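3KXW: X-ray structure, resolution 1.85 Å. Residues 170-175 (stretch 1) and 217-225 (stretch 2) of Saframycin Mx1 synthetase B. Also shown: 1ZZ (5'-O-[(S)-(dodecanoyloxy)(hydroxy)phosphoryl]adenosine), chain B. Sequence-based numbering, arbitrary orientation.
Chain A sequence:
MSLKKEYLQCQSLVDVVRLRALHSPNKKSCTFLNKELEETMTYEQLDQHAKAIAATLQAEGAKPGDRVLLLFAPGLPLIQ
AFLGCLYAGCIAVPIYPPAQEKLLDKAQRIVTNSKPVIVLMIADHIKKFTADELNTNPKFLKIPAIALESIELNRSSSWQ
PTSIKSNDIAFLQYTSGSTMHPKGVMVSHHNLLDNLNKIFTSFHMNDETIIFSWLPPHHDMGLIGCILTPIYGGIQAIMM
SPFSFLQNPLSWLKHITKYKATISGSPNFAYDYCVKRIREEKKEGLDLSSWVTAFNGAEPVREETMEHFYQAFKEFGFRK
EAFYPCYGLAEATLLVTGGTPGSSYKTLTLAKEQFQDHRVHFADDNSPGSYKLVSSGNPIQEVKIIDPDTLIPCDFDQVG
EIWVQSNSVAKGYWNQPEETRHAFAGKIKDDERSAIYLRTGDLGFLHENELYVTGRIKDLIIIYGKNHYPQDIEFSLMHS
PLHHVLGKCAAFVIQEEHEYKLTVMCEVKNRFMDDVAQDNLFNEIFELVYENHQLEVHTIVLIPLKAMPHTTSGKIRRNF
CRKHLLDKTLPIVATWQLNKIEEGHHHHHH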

# COMPACT_ATOMS: atom_id res chain seq x y z
N ALA A 170 -4.50 -4.02 18.52
CA ALA A 170 -3.23 -4.66 18.24
C ALA A 170 -2.21 -3.70 17.62
O ALA A 170 -1.04 -3.69 18.00
CB ALA A 170 -3.45 -5.86 17.29
N PHE A 171 -2.66 -2.86 16.69
CA PHE A 171 -1.75 -1.91 16.06
C PHE A 171 -2.47 -0.75 15.42
O PHE A 171 -3.66 -0.83 15.18
CB PHE A 171 -0.85 -2.60 15.02
CG PHE A 171 -1.58 -3.15 13.83
CD1 PHE A 171 -1.55 -2.49 12.60
CD2 PHE A 171 -2.23 -4.37 13.91
CE1 PHE A 171 -2.21 -3.04 11.46
CE2 PHE A 171 -2.88 -4.91 12.78
CZ PHE A 171 -2.86 -4.24 11.57
N LEU A 172 -1.75 0.33 15.18
CA LEU A 172 -2.31 1.43 14.43
C LEU A 172 -1.78 1.38 13.01
O LEU A 172 -0.58 1.32 12.81
CB LEU A 172 -1.90 2.75 15.05
CG LEU A 172 -2.36 3.00 16.48
CD1 LEU A 172 -2.02 4.44 16.92
CD2 LEU A 172 -3.85 2.73 16.64
N GLN A 173 -2.66 1.40 12.02
CA GLN A 173 -2.16 1.58 10.67
C GLN A 173 -2.54 2.95 10.13
O GLN A 173 -3.72 3.28 9.98
CB GLN A 173 -2.56 0.44 9.72
CG GLN A 173 -4.01 0.06 9.61
CD GLN A 173 -4.25 -1.06 8.53
OE1 GLN A 173 -3.35 -1.38 7.76
NE2 GLN A 173 -5.45 -1.65 8.51
N TYR A 174 -1.52 3.76 9.86
CA TYR A 174 -1.74 5.10 9.36
C TYR A 174 -1.96 5.10 7.85
O TYR A 174 -1.20 4.47 7.12
CB TYR A 174 -0.58 6.02 9.77
CG TYR A 174 -0.73 6.45 11.19
CD1 TYR A 174 -1.42 7.61 11.51
CD2 TYR A 174 -0.22 5.70 12.23
CE1 TYR A 174 -1.58 8.01 12.81
CE2 TYR A 174 -0.37 6.09 13.54
CZ TYR A 174 -1.06 7.24 13.83
OH TYR A 174 -1.23 7.63 15.14
N THR A 175 -3.00 5.77 7.39
CA THR A 175 -3.34 5.73 5.97
C THR A 175 -2.60 6.83 5.25
O THR A 175 -2.05 7.73 5.89
CB THR A 175 -4.84 5.92 5.74
OG1 THR A 175 -5.22 7.21 6.24
CG2 THR A 175 -5.63 4.85 6.45
N PRO A 217 6.01 -2.51 3.85
CA PRO A 217 5.41 -3.11 5.05
C PRO A 217 4.72 -2.05 5.92
O PRO A 217 4.13 -2.40 6.92
CB PRO A 217 6.61 -3.71 5.81
CG PRO A 217 7.83 -3.20 5.16
CD PRO A 217 7.47 -2.39 3.93
N HIS A 218 4.82 -0.77 5.54
CA HIS A 218 4.18 0.31 6.30
C HIS A 218 2.81 0.75 5.72
O HIS A 218 2.21 1.76 6.14
CB HIS A 218 5.09 1.53 6.37
CG HIS A 218 6.54 1.20 6.66
ND1 HIS A 218 7.06 1.21 7.94
CD2 HIS A 218 7.56 0.89 5.84
CE1 HIS A 218 8.35 0.93 7.89
NE2 HIS A 218 8.68 0.72 6.63
N HIS A 219 2.34 -0.00 4.73
CA HIS A 219 1.01 0.17 4.16
C HIS A 219 0.26 -1.16 4.45
O HIS A 219 0.88 -2.21 4.52
CB HIS A 219 1.14 0.42 2.66
CG HIS A 219 -0.16 0.49 1.92
ND1 HIS A 219 -0.71 -0.61 1.29
CD2 HIS A 219 -1.01 1.52 1.70
CE1 HIS A 219 -1.85 -0.26 0.71
NE2 HIS A 219 -2.05 1.03 0.95
N ASP A 220 -1.05 -1.09 4.66
CA ASP A 220 -1.85 -2.28 4.96
C ASP A 220 -1.61 -3.51 4.06
O ASP A 220 -1.44 -4.60 4.57
CB ASP A 220 -3.34 -1.94 5.03
CG ASP A 220 -3.85 -1.26 3.79
OD1 ASP A 220 -3.13 -1.26 2.76
OD2 ASP A 220 -4.99 -0.72 3.84
N MSE A 221 -1.59 -3.34 2.75
CA MSE A 221 -1.44 -4.50 1.86
C MSE A 221 -0.16 -5.31 2.10
O MSE A 221 -0.20 -6.54 2.23
CB MSE A 221 -1.52 -4.04 0.40
CG MSE A 221 -2.04 -5.09 -0.52
SE MSE A 221 -2.82 -4.34 -2.20
CE MSE A 221 -1.24 -3.36 -2.77
N GLY A 222 0.98 -4.62 2.14
CA GLY A 222 2.26 -5.27 2.32
C GLY A 222 2.45 -5.81 3.74
O GLY A 222 3.22 -6.75 3.95
N LEU A 223 1.76 -5.22 4.71
CA LEU A 223 1.84 -5.71 6.10
C LEU A 223 0.82 -6.84 6.33
O LEU A 223 1.19 -7.96 6.68
CB LEU A 223 1.57 -4.56 7.10
CG LEU A 223 1.43 -5.01 8.56
CD1 LEU A 223 2.66 -5.77 9.04
CD2 LEU A 223 1.10 -3.83 9.49
N ILE A 224 -0.46 -6.54 6.11
CA ILE A 224 -1.52 -7.48 6.50
C ILE A 224 -1.62 -8.64 5.51
O ILE A 224 -1.66 -9.80 5.89
CB ILE A 224 -2.87 -6.75 6.66
CG1 ILE A 224 -2.75 -5.70 7.81
CG2 ILE A 224 -4.01 -7.73 6.90
CD1 ILE A 224 -3.99 -4.86 7.94
N GLY A 225 -1.63 -8.31 4.23
CA GLY A 225 -1.68 -9.31 3.18
C GLY A 225 -0.44 -10.16 3.06
O GLY A 225 -0.53 -11.38 2.99
P 1ZZ B . -5.56 2.17 2.02
C1 1ZZ B . -2.03 -11.91 0.17
N1 1ZZ B . -8.62 1.50 -3.58
O1 1ZZ B . -5.29 0.14 -0.51
C2 1ZZ B . -2.39 -10.53 -0.41
N2 1ZZ B . -8.57 -0.72 -3.86
O2 1ZZ B . -5.39 0.53 1.80
C3 1ZZ B . -3.84 -10.14 -0.13
N3 1ZZ B . -9.76 2.11 -5.87
O3 1ZZ B . -6.25 2.40 3.27
C4 1ZZ B . -4.05 -8.63 -0.32
N4 1ZZ B . -10.18 0.14 -7.19
O4 1ZZ B . -4.08 2.82 2.06
C5 1ZZ B . -5.53 -8.25 -0.49
N5 1ZZ B . -9.76 -2.05 -6.51
O5 1ZZ B . -6.37 2.87 0.75
C6 1ZZ B . -5.60 -6.74 -0.80
O6 1ZZ B . -7.45 2.86 -1.88
C7 1ZZ B . -6.93 -6.04 -1.18
O7 1ZZ B . -9.86 4.37 -2.49
C8 1ZZ B . -6.90 -4.56 -1.61
O8 1ZZ B . -10.35 3.59 -0.19
C9 1ZZ B . -6.89 -3.67 -0.36
C10 1ZZ B . -6.18 -2.31 -0.55
C11 1ZZ B . -6.00 -1.65 0.85
C12 1ZZ B . -5.97 -0.12 0.68
C13 1ZZ B . -7.63 2.39 0.34
C14 1ZZ B . -8.08 3.12 -0.77
C15 1ZZ B . -9.61 2.91 -1.07
C16 1ZZ B . -9.76 3.27 -2.33
C17 1ZZ B . -8.55 2.71 -2.91
C18 1ZZ B . -8.26 0.20 -3.03
C19 1ZZ B . -9.14 -0.05 -5.06
C20 1ZZ B . -9.21 1.24 -4.86
C21 1ZZ B . -10.19 1.60 -7.00
C22 1ZZ B . -9.72 -0.62 -6.34

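The contact between these two segments is small and built almost wholly from side-chain packing. Strand 170-174 runs past helix 220-225 in a nearly antiparallel sense, with 152° between their N-to-C directions and a closest axis approach of 10.4 Å. That spacing leaves room for one layer of side chains between the two backbones, and the 212 Å² buried, both sides summed, fits such a thin layer. The alternation of the strand decides who takes part: Phe 171 and Gln 173 point their CA-to-CB bonds toward the helix, while Ala 170 and Leu 172 stay out of reach.

The apolar part of the contact is a cluster of three residues. Phe 171, with chi1 in the p well, brings its ring to two neighbours on the helix, Leu 223 and Ile 224, both of which also direct their CA-to-CB bonds toward the strand. Phe 171 CE1 lies 3.9 Å from Leu 223 CD2, and Phe 171 CZ lies 3.9 Å from Ile 224 CD1, both ordinary van der Waals distances. The Ile 224 methyl sits at the edge of the ring, near its plane, whereas the Leu 223 methyl approaches obliquely. The lesson is that one aromatic ring on a strand can touch two consecutive helix residues, CE1 meeting one methyl and CZ the other.

Gln 173 extends the packing toward the start of the helix. Its CA is nearest that of Asp 220, 6.9 Å from CA to CA, and its p, t side chain carries the amide over the helix. There Gln 173 OE1 comes within 3.5 Å of Ile 224 CD1, so the methyl that meets the phenylalanine ring also borders the amide. Gln 173 NE2 is hydrogen-bonded elsewhere in the structure, so that end of the buried amide is satisfied.

No hydrogen bond crosses between the stretches; the polar order is local to the helix. His 219 occupies the N-cap position, and its carbonyl O accepts from Leu 223 N at 3.1 Å. In the first turn, Ile 224 N donates to Asp 220 O at 2.7 Å, and the bond from Gly 225 N to Met 221 O, 3.0 Å, is weak; a wider pi-type turn spans 221-225. Asp 220 also bends its side chain back, so that Met 221 N makes a weak bond to Asp 220 OD1 at 2.6 Å. These bonds help order the backbone that presents Leu 223 and Ile 224.

The ligand is met by the N-cap residue and by the helix that follows it. His 219 NE2 gives a weak hydrogen bond to 1ZZ O4 at 2.9 Å, and selenomethionine Met 221, whose CA-to-CB bond points away from the strand, brings SE to 3.9 Å from 1ZZ C6. Thus Leu 223 and Ile 224 pack on the strand, while His 219 and Met 221 are among the residues that approach the ligand.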